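Local coordinates for protein computational Design of Enzyme (Synthetic construct, PDB 3TP4) that is a computationally designed enzyme, probably built on a glycosyl hydrolase TIM-barrel scaffold with an immunoglobulin-like domain, meant to carry an activated serine catalytic triad, at residues P373-A387 against A455-A467. Numbering follows the deposited sequence.
Sequences PVVHIASPADGARVA and AGTLDVTNEVAAA
Val375, Ile377, Leu458 and Val460 interlock between strands 374-379 and 456-463, which run in similar directions 31° apart and exchange no backbone bonds, as facing sheets of an immunoglobulin-like sandwich do. Branched apolar residues suit strands whose axes approach to 6.3 Å, since their methyls fill the interval. Val375 CG1 settles against Leu458 CB (3.7 Å) and the backbone carbonyl of Asp459, while its CG2 meets Val460 CG1; that same methyl of Val460 also touches Ile377 CG1. At the Pro373 end, the proline rests its ring on Ala455, CG to CB 3.6 Å.

Beyond Val460, Asn462 enters the hollow between Ile377 and the turn that follows cis-Pro380. With CG beside its backbone N (chi1 -76°), its amide reaches in so that ND2 donates to Pro380 O at 2.9 Å, in the amide plane, and weakly to Ile377 O. OD1 accepts from a water that in turn takes the N-H of Ile377. Replacing Asn462 by an alanine would probably deprive both carbonyls of this donor, cost the water one of these two anchors and open a gap beside Ile377.

Asp382, CG anti to its N (chi1 -170°), swings OD2 onto Glu463 N at 2.6 Å, and Gly383, whose positive phi suits glycine in this type II turn, returns its N-H to Glu463 O. Val464 CG1 packs against Pro380 CG, the side chains crossing at about a right angle. The chain then pairs in parallel: Val386 N bonds Ala465 O, and Ala465 CB lies against one face of the Arg385 guanidinium, offset toward its rim. The chemistry thus changes along the contact, from apolar packing between sheets to directional bonds that help hold the turn and join 385-386 to 456-466.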
loop_
_atom_site.group_PDB
_atom_site.type_symbol
_atom_site.label_atom_id
_atom_site.label_comp_id
_atom_site.label_asym_id
_atom_site.label_seq_id
_atom_site.Cartn_x
_atom_site.Cartn_y
_atom_site.Cartn_z
ATOM N N PRO A 373 13.664 -3.631 16.326
ATOM C CA PRO A 373 13.062 -2.853 17.418
ATOM C C PRO A 373 12.722 -1.440 16.922
ATOM O O PRO A 373 13.497 -0.844 16.177
ATOM C CB PRO A 373 14.174 -2.811 18.466
ATOM C CG PRO A 373 14.973 -4.064 18.205
ATOM C CD PRO A 373 14.961 -4.220 16.705
ATOM N N VAL A 374 11.562 -0.922 17.310
ATOM C CA VAL A 374 11.142 0.405 16.870
ATOM C C VAL A 374 10.417 1.150 17.995
ATOM O O VAL A 374 9.714 0.541 18.798
ATOM C CB VAL A 374 10.237 0.301 15.610
ATOM C CG1 VAL A 374 8.945 -0.448 15.930
ATOM C CG2 VAL A 374 9.946 1.676 15.038
ATOM N N VAL A 375 10.618 2.462 18.079
ATOM C CA VAL A 375 9.826 3.274 18.987
ATOM C C VAL A 375 9.228 4.446 18.214
ATOM O O VAL A 375 9.904 5.099 17.414
ATOM C CB VAL A 375 10.610 3.729 20.258
ATOM C CG1 VAL A 375 11.849 4.570 19.898
ATOM C CG2 VAL A 375 9.698 4.504 21.216
ATOM N N HIS A 376 7.941 4.686 18.417
ATOM C CA HIS A 376 7.328 5.884 17.860
ATOM C C HIS A 376 6.216 6.399 18.769
ATOM O O HIS A 376 5.604 5.645 19.532
ATOM C CB HIS A 376 6.827 5.662 16.417
ATOM C CG HIS A 376 5.807 4.579 16.287
ATOM N ND1 HIS A 376 4.466 4.838 16.110
ATOM C CD2 HIS A 376 5.937 3.228 16.275
ATOM C CE1 HIS A 376 3.809 3.693 16.011
ATOM N NE2 HIS A 376 4.679 2.703 16.105
ATOM N N ILE A 377 5.982 7.701 18.693
ATOM C CA ILE A 377 4.947 8.349 19.487
ATOM C C ILE A 377 3.673 8.447 18.660
ATOM O O ILE A 377 3.588 9.259 17.745
ATOM C CB ILE A 377 5.395 9.770 19.922
ATOM C CG1 ILE A 377 6.642 9.680 20.811
ATOM C CG2 ILE A 377 4.248 10.483 20.644
ATOM C CD1 ILE A 377 7.457 11.013 20.943
ATOM N N ALA A 378 2.694 7.604 18.976
ATOM C CA ALA A 378 1.441 7.560 18.222
ATOM C C ALA A 378 0.588 8.787 18.496
ATOM O O ALA A 378 -0.202 9.200 17.644
ATOM C CB ALA A 378 0.650 6.296 18.571
ATOM N N SER A 379 0.715 9.335 19.702
ATOM C CA SER A 379 0.057 10.595 20.024
ATOM C C SER A 379 0.794 11.320 21.133
ATOM O O SER A 379 1.174 10.718 22.144
ATOM C CB SER A 379 -1.423 10.374 20.385
ATOM O OG SER A 379 -1.559 9.637 21.579
ATOM N N PRO A 380 1.023 12.628 20.943
ATOM C CA PRO A 380 0.619 13.379 19.751
ATOM C C PRO A 380 1.581 13.130 18.585
ATOM O O PRO A 380 2.790 13.108 18.790
ATOM C CB PRO A 380 0.716 14.838 20.218
ATOM C CG PRO A 380 1.754 14.822 21.268
ATOM C CD PRO A 380 1.638 13.494 21.963
ATOM N N ALA A 381 1.041 12.953 17.385
ATOM C CA ALA A 381 1.855 12.655 16.207
ATOM C C ALA A 381 2.792 13.821 15.877
ATOM O O ALA A 381 2.502 14.964 16.213
ATOM C CB ALA A 381 0.965 12.355 15.033
ATOM N N ASP A 382 3.900 13.526 15.203
ATOM C CA ASP A 382 4.859 14.559 14.832
ATOM C C ASP A 382 4.163 15.617 13.976
ATOM O O ASP A 382 3.474 15.295 13.016
ATOM C CB ASP A 382 6.058 13.953 14.087
ATOM C CG ASP A 382 7.205 14.959 13.890
ATOM O OD1 ASP A 382 7.805 14.996 12.798
ATOM O OD2 ASP A 382 7.516 15.704 14.836
ATOM N N GLY A 383 4.334 16.880 14.342
ATOM C CA GLY A 383 3.769 17.973 13.573
ATOM C C GLY A 383 2.306 18.245 13.873
ATOM O O GLY A 383 1.707 19.141 13.283
ATOM N N ALA A 384 1.724 17.472 14.786
ATOM C CA ALA A 384 0.315 17.655 15.140
ATOM C C ALA A 384 0.126 18.841 16.095
ATOM O O ALA A 384 1.097 19.412 16.581
ATOM C CB ALA A 384 -0.240 16.387 15.764
ATOM N N ARG A 385 -1.128 19.200 16.357
ATOM C CA ARG A 385 -1.446 20.240 17.330
ATOM C C ARG A 385 -2.398 19.702 18.400
ATOM O O ARG A 385 -3.482 19.214 18.085
ATOM C CB ARG A 385 -2.062 21.457 16.634
ATOM C CG ARG A 385 -2.438 22.589 17.580
ATOM C CD ARG A 385 -3.051 23.763 16.832
ATOM N NE ARG A 385 -2.141 24.303 15.826
ATOM C CZ ARG A 385 -1.268 25.283 16.048
ATOM N NH1 ARG A 385 -1.180 25.841 17.250
ATOM N NH2 ARG A 385 -0.482 25.705 15.066
ATOM N N VAL A 386 -1.990 19.792 19.663
ATOM C CA VAL A 386 -2.794 19.263 20.764
ATOM C C VAL A 386 -3.879 20.253 21.189
ATOM O O VAL A 386 -3.597 21.422 21.457
ATOM C CB VAL A 386 -1.907 18.892 21.976
ATOM C CG1 VAL A 386 -0.747 19.865 22.098
ATOM C CG2 VAL A 386 -2.734 18.857 23.263
ATOM N N ALA A 387 -5.116 19.771 21.265
ATOM C CA ALA A 387 -6.274 20.641 21.463
ATOM C C ALA A 387 -6.648 20.854 22.926
ATOM O O ALA A 387 -6.872 21.984 23.361
ATOM C CB ALA A 387 -7.474 20.103 20.686
ATOM N N ALA A 455 16.695 -4.517 23.782
ATOM C CA ALA A 455 17.503 -4.176 22.615
ATOM C C ALA A 455 18.319 -2.906 22.863
ATOM O O ALA A 455 18.924 -2.347 21.939
ATOM C CB ALA A 455 16.616 -4.005 21.384
ATOM N N GLY A 456 18.330 -2.450 24.108
ATOM C CA GLY A 456 19.036 -1.228 24.465
ATOM C C GLY A 456 18.067 -0.094 24.744
ATOM O O GLY A 456 16.900 -0.328 25.029
ATOM N N THR A 457 18.555 1.138 24.678
ATOM C CA THR A 457 17.714 2.294 24.934
ATOM C C THR A 457 17.338 2.894 23.592
ATOM O O THR A 457 18.216 3.256 22.809
ATOM C CB THR A 457 18.452 3.350 25.800
ATOM O OG1 THR A 457 18.681 2.831 27.116
ATOM C CG2 THR A 457 17.639 4.613 25.910
ATOM N N LEU A 458 16.036 2.965 23.312
ATOM C CA LEU A 458 15.553 3.491 22.048
ATOM C C LEU A 458 14.879 4.824 22.301
ATOM O O LEU A 458 14.176 4.984 23.299
ATOM C CB LEU A 458 14.529 2.527 21.438
ATOM C CG LEU A 458 14.885 1.035 21.428
ATOM C CD1 LEU A 458 13.679 0.214 20.936
ATOM C CD2 LEU A 458 16.132 0.778 20.563
ATOM N N ASP A 459 15.080 5.789 21.409
ATOM C CA ASP A 459 14.355 7.045 21.548
ATOM C C ASP A 459 13.848 7.613 20.238
ATOM O O ASP A 459 14.227 7.166 19.162
ATOM C CB ASP A 459 15.132 8.101 22.342
ATOM C CG ASP A 459 16.505 8.400 21.765
ATOM O OD1 ASP A 459 16.702 8.261 20.543
ATOM O OD2 ASP A 459 17.390 8.790 22.557
ATOM N N VAL A 460 12.972 8.599 20.363
ATOM C CA VAL A 460 12.337 9.228 19.226
ATOM C C VAL A 460 11.811 10.561 19.727
ATOM O O VAL A 460 11.436 10.678 20.900
ATOM C CB VAL A 460 11.196 8.356 18.686
ATOM C CG1 VAL A 460 10.112 8.136 19.766
ATOM C CG2 VAL A 460 10.614 8.959 17.406
ATOM N N THR A 461 11.813 11.565 18.851
ATOM C CA THR A 461 11.325 12.902 19.180
ATOM C C THR A 461 10.246 13.359 18.202
ATOM O O THR A 461 10.438 13.311 16.984
ATOM C CB THR A 461 12.469 13.936 19.177
ATOM O OG1 THR A 461 13.431 13.574 20.165
ATOM C CG2 THR A 461 11.936 15.326 19.494
ATOM N N ASN A 462 9.099 13.766 18.738
ATOM C CA ASN A 462 8.065 14.415 17.945
ATOM C C ASN A 462 8.027 15.904 18.262
ATOM O O ASN A 462 8.161 16.308 19.421
ATOM C CB ASN A 462 6.676 13.816 18.217
ATOM C CG ASN A 462 6.474 12.472 17.560
ATOM O OD1 ASN A 462 7.414 11.881 17.015
ATOM N ND2 ASN A 462 5.241 11.967 17.622
ATOM N N GLU A 463 7.823 16.717 17.237
ATOM C CA GLU A 463 7.690 18.157 17.425
ATOM C C GLU A 463 6.233 18.558 17.232
ATOM O O GLU A 463 5.659 18.338 16.173
ATOM C CB GLU A 463 8.601 18.905 16.448
ATOM C CG GLU A 463 8.889 20.337 16.851
ATOM C CD GLU A 463 10.206 20.845 16.295
ATOM O OE1 GLU A 463 10.751 20.214 15.362
ATOM O OE2 GLU A 463 10.699 21.875 16.799
ATOM N N VAL A 464 5.619 19.120 18.265
ATOM C CA VAL A 464 4.188 19.407 18.201
ATOM C C VAL A 464 3.847 20.819 18.677
ATOM O O VAL A 464 4.660 21.489 19.297
ATOM C CB VAL A 464 3.370 18.394 19.038
ATOM C CG1 VAL A 464 3.711 16.952 18.642
ATOM C CG2 VAL A 464 3.627 18.604 20.500
ATOM N N ALA A 465 2.635 21.268 18.387
ATOM C CA ALA A 465 2.212 22.587 18.838
ATOM C C ALA A 465 1.090 22.446 19.847
ATOM O O ALA A 465 0.318 21.495 19.785
ATOM C CB ALA A 465 1.765 23.431 17.659
ATOM N N ALA A 466 1.008 23.377 20.794
ATOM C CA ALA A 466 -0.132 23.408 21.703
ATOM C C ALA A 466 -1.001 24.620 21.410
ATOM O O ALA A 466 -0.491 25.712 21.165
ATOM C CB ALA A 466 0.319 23.411 23.153
ATOM N N ALA A 467 -2.315 24.416 21.428
ATOM C CA ALA A 467 -3.258 25.491 21.154
ATOM C C ALA A 467 -3.204 26.560 22.243
ATOM O O ALA A 467 -2.216 27.284 22.384
ATOM C CB ALA A 467 -4.668 24.936 21.012
HETATM O O HOH W 1 6.925 9.193 16.378
#